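Local coordinates for protein pyridoxal 5'-phosphate synthase subunit PdxT (PDB 2YWD) that probably hydrolyses glutamine to glutamate and ammonia, which is passed to the partner subunit PdxS for making pyridoxal 5'-phosphate, at residues Ala76-Cys81 and Phe171-Thr176. Residues are numbered along the deposited sequence; the frame is centred on the assembly and turned at random.
Sequences ALFGTC and FHPELT
With SG anti to its backbone N (chi1 -180°), C81 sets its sulfur beside the imidazole of H172, which is placed by a CG anti to its own carbonyl carbon (chi1 -61°). The sulfur lies 3.7 Å from H172 NE2, and CB of C81 packs still closer, 3.4 Å from CE1, coming obliquely onto the ring. At its other nitrogen H172 is fixed by E174: ND1 donates a 2.7 Å hydrogen bond to OE2, on the syn side but tilted from the carboxylate plane, while OE2 lies nearly in the imidazole plane. E174 can reach back because its chain bends at chi2. A two-nitrogen ring suits the middle place, one nitrogen for the carboxylate and one beside the sulfur, consistent with a predicted Cys-His-Glu triad whose nucleophile is C81. The positive phi of C81 (61°), at the N-cap of helix 82-87, is consistent with the strained strand-to-helix turn of a nucleophile elbow. A leucine in place of H172 would probably leave the E174 carboxylate without its ring N-H mate and the C81 sulfur without a nitrogen beside it. Beside the triad the contact is largely apolar: P173 CG meets F78 CZ at 3.9 Å, and P173 CD lies 3.9 Å from CG2 of T80, which also rests over one face of the F78 ring, toward its rim. Threonine supplies both this methyl and a hydroxyl, OG1, hydrogen-bonded to H17 NE2. Strand 76-80 runs between parallel strands 42-45 and 166-169; loop 171-176 follows the latter, and L181 and F185 of helix 180-189 pack on P173 and F78 respectively.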
loop_
_atom_site.group_PDB
_atom_site.type_symbol
_atom_site.label_atom_id
_atom_site.label_comp_id
_atom_site.label_asym_id
_atom_site.label_seq_id
_atom_site.Cartn_x
_atom_site.Cartn_y
_atom_site.Cartn_z
ATOM N N ALA A 76 1.819 9.545 -6.295
ATOM C CA ALA A 76 1.580 9.141 -4.912
ATOM C C ALA A 76 1.313 7.641 -4.908
ATOM O O ALA A 76 0.716 7.113 -5.843
ATOM C CB ALA A 76 0.384 9.882 -4.343
ATOM N N LEU A 77 1.745 6.971 -3.845
ATOM C CA LEU A 77 1.584 5.527 -3.715
ATOM C C LEU A 77 0.881 5.133 -2.425
ATOM O O LEU A 77 1.107 5.729 -1.375
ATOM C CB LEU A 77 2.953 4.842 -3.726
ATOM C CG LEU A 77 3.872 5.091 -4.916
ATOM C CD1 LEU A 77 5.203 4.395 -4.672
ATOM C CD2 LEU A 77 3.211 4.571 -6.187
ATOM N N PHE A 78 0.036 4.113 -2.519
ATOM C CA PHE A 78 -0.682 3.579 -1.370
ATOM C C PHE A 78 -0.552 2.065 -1.491
ATOM O O PHE A 78 -1.101 1.462 -2.413
ATOM C CB PHE A 78 -2.164 3.987 -1.407
ATOM C CG PHE A 78 -2.967 3.527 -0.202
ATOM C CD1 PHE A 78 -2.335 3.061 0.949
ATOM C CD2 PHE A 78 -4.361 3.592 -0.217
ATOM C CE1 PHE A 78 -3.078 2.667 2.067
ATOM C CE2 PHE A 78 -5.114 3.203 0.894
ATOM C CZ PHE A 78 -4.473 2.740 2.038
ATOM N N GLY A 79 0.204 1.462 -0.579
ATOM C CA GLY A 79 0.384 0.024 -0.604
ATOM C C GLY A 79 -0.344 -0.615 0.560
ATOM O O GLY A 79 -0.222 -0.162 1.695
ATOM N N THR A 80 -1.106 -1.665 0.277
ATOM C CA THR A 80 -1.862 -2.370 1.303
ATOM C C THR A 80 -1.426 -3.828 1.343
ATOM O O THR A 80 -1.481 -4.519 0.329
ATOM C CB THR A 80 -3.382 -2.318 1.013
ATOM O OG1 THR A 80 -3.659 -2.939 -0.255
ATOM C CG2 THR A 80 -3.855 -0.880 0.964
ATOM N N CYS A 81 -0.995 -4.288 2.517
ATOM C CA CYS A 81 -0.560 -5.675 2.682
ATOM C C CYS A 81 0.634 -5.921 1.756
ATOM O O CYS A 81 1.723 -5.404 2.003
ATOM C CB CYS A 81 -1.728 -6.620 2.355
ATOM S SG CYS A 81 -1.390 -8.411 2.506
ATOM N N PHE A 171 -3.168 -3.542 6.937
ATOM C CA PHE A 171 -4.555 -4.002 6.861
ATOM C C PHE A 171 -5.191 -3.663 5.508
ATOM O O PHE A 171 -4.610 -2.934 4.704
ATOM C CB PHE A 171 -5.383 -3.400 8.002
ATOM C CG PHE A 171 -5.386 -1.899 8.032
ATOM C CD1 PHE A 171 -6.356 -1.177 7.346
ATOM C CD2 PHE A 171 -4.417 -1.205 8.755
ATOM C CE1 PHE A 171 -6.365 0.214 7.377
ATOM C CE2 PHE A 171 -4.417 0.189 8.797
ATOM C CZ PHE A 171 -5.394 0.900 8.106
ATOM N N HIS A 172 -6.391 -4.188 5.272
ATOM C CA HIS A 172 -7.097 -4.005 4.006
ATOM C C HIS A 172 -8.293 -3.058 4.052
ATOM O O HIS A 172 -9.422 -3.485 4.306
ATOM C CB HIS A 172 -7.588 -5.364 3.502
ATOM C CG HIS A 172 -6.495 -6.349 3.236
ATOM N ND1 HIS A 172 -5.889 -6.473 2.005
ATOM C CD2 HIS A 172 -5.904 -7.264 4.040
ATOM C CE1 HIS A 172 -4.974 -7.426 2.061
ATOM N NE2 HIS A 172 -4.964 -7.923 3.285
ATOM N N PRO A 173 -8.071 -1.764 3.789
ATOM C CA PRO A 173 -9.209 -0.840 3.823
ATOM C C PRO A 173 -10.220 -1.168 2.727
ATOM O O PRO A 173 -11.409 -0.870 2.858
ATOM C CB PRO A 173 -8.553 0.523 3.614
ATOM C CG PRO A 173 -7.364 0.193 2.756
ATOM C CD PRO A 173 -6.830 -1.063 3.420
ATOM N N GLU A 174 -9.741 -1.792 1.652
ATOM C CA GLU A 174 -10.599 -2.154 0.527
ATOM C C GLU A 174 -11.510 -3.332 0.863
ATOM O O GLU A 174 -12.388 -3.689 0.073
ATOM C CB GLU A 174 -9.761 -2.492 -0.716
ATOM C CG GLU A 174 -9.118 -3.880 -0.699
ATOM C CD GLU A 174 -7.879 -3.977 0.172
ATOM O OE1 GLU A 174 -7.586 -3.023 0.928
ATOM O OE2 GLU A 174 -7.191 -5.020 0.098
ATOM N N LEU A 175 -11.300 -3.946 2.023
ATOM C CA LEU A 175 -12.141 -5.066 2.427
ATOM C C LEU A 175 -13.278 -4.599 3.323
ATOM O O LEU A 175 -13.920 -5.398 4.013
ATOM C CB LEU A 175 -11.314 -6.155 3.115
ATOM C CG LEU A 175 -10.418 -6.930 2.140
ATOM C CD1 LEU A 175 -9.739 -8.084 2.861
ATOM C CD2 LEU A 175 -11.263 -7.458 0.978
ATOM N N THR A 176 -13.513 -3.291 3.303
ATOM C CA THR A 176 -14.597 -2.668 4.052
ATOM C C THR A 176 -15.294 -1.801 3.011
ATOM O O THR A 176 -14.783 -1.631 1.903
ATOM C CB THR A 176 -14.090 -1.733 5.177
ATOM O OG1 THR A 176 -13.560 -0.531 4.600
ATOM C CG2 THR A 176 -13.006 -2.417 6.001
#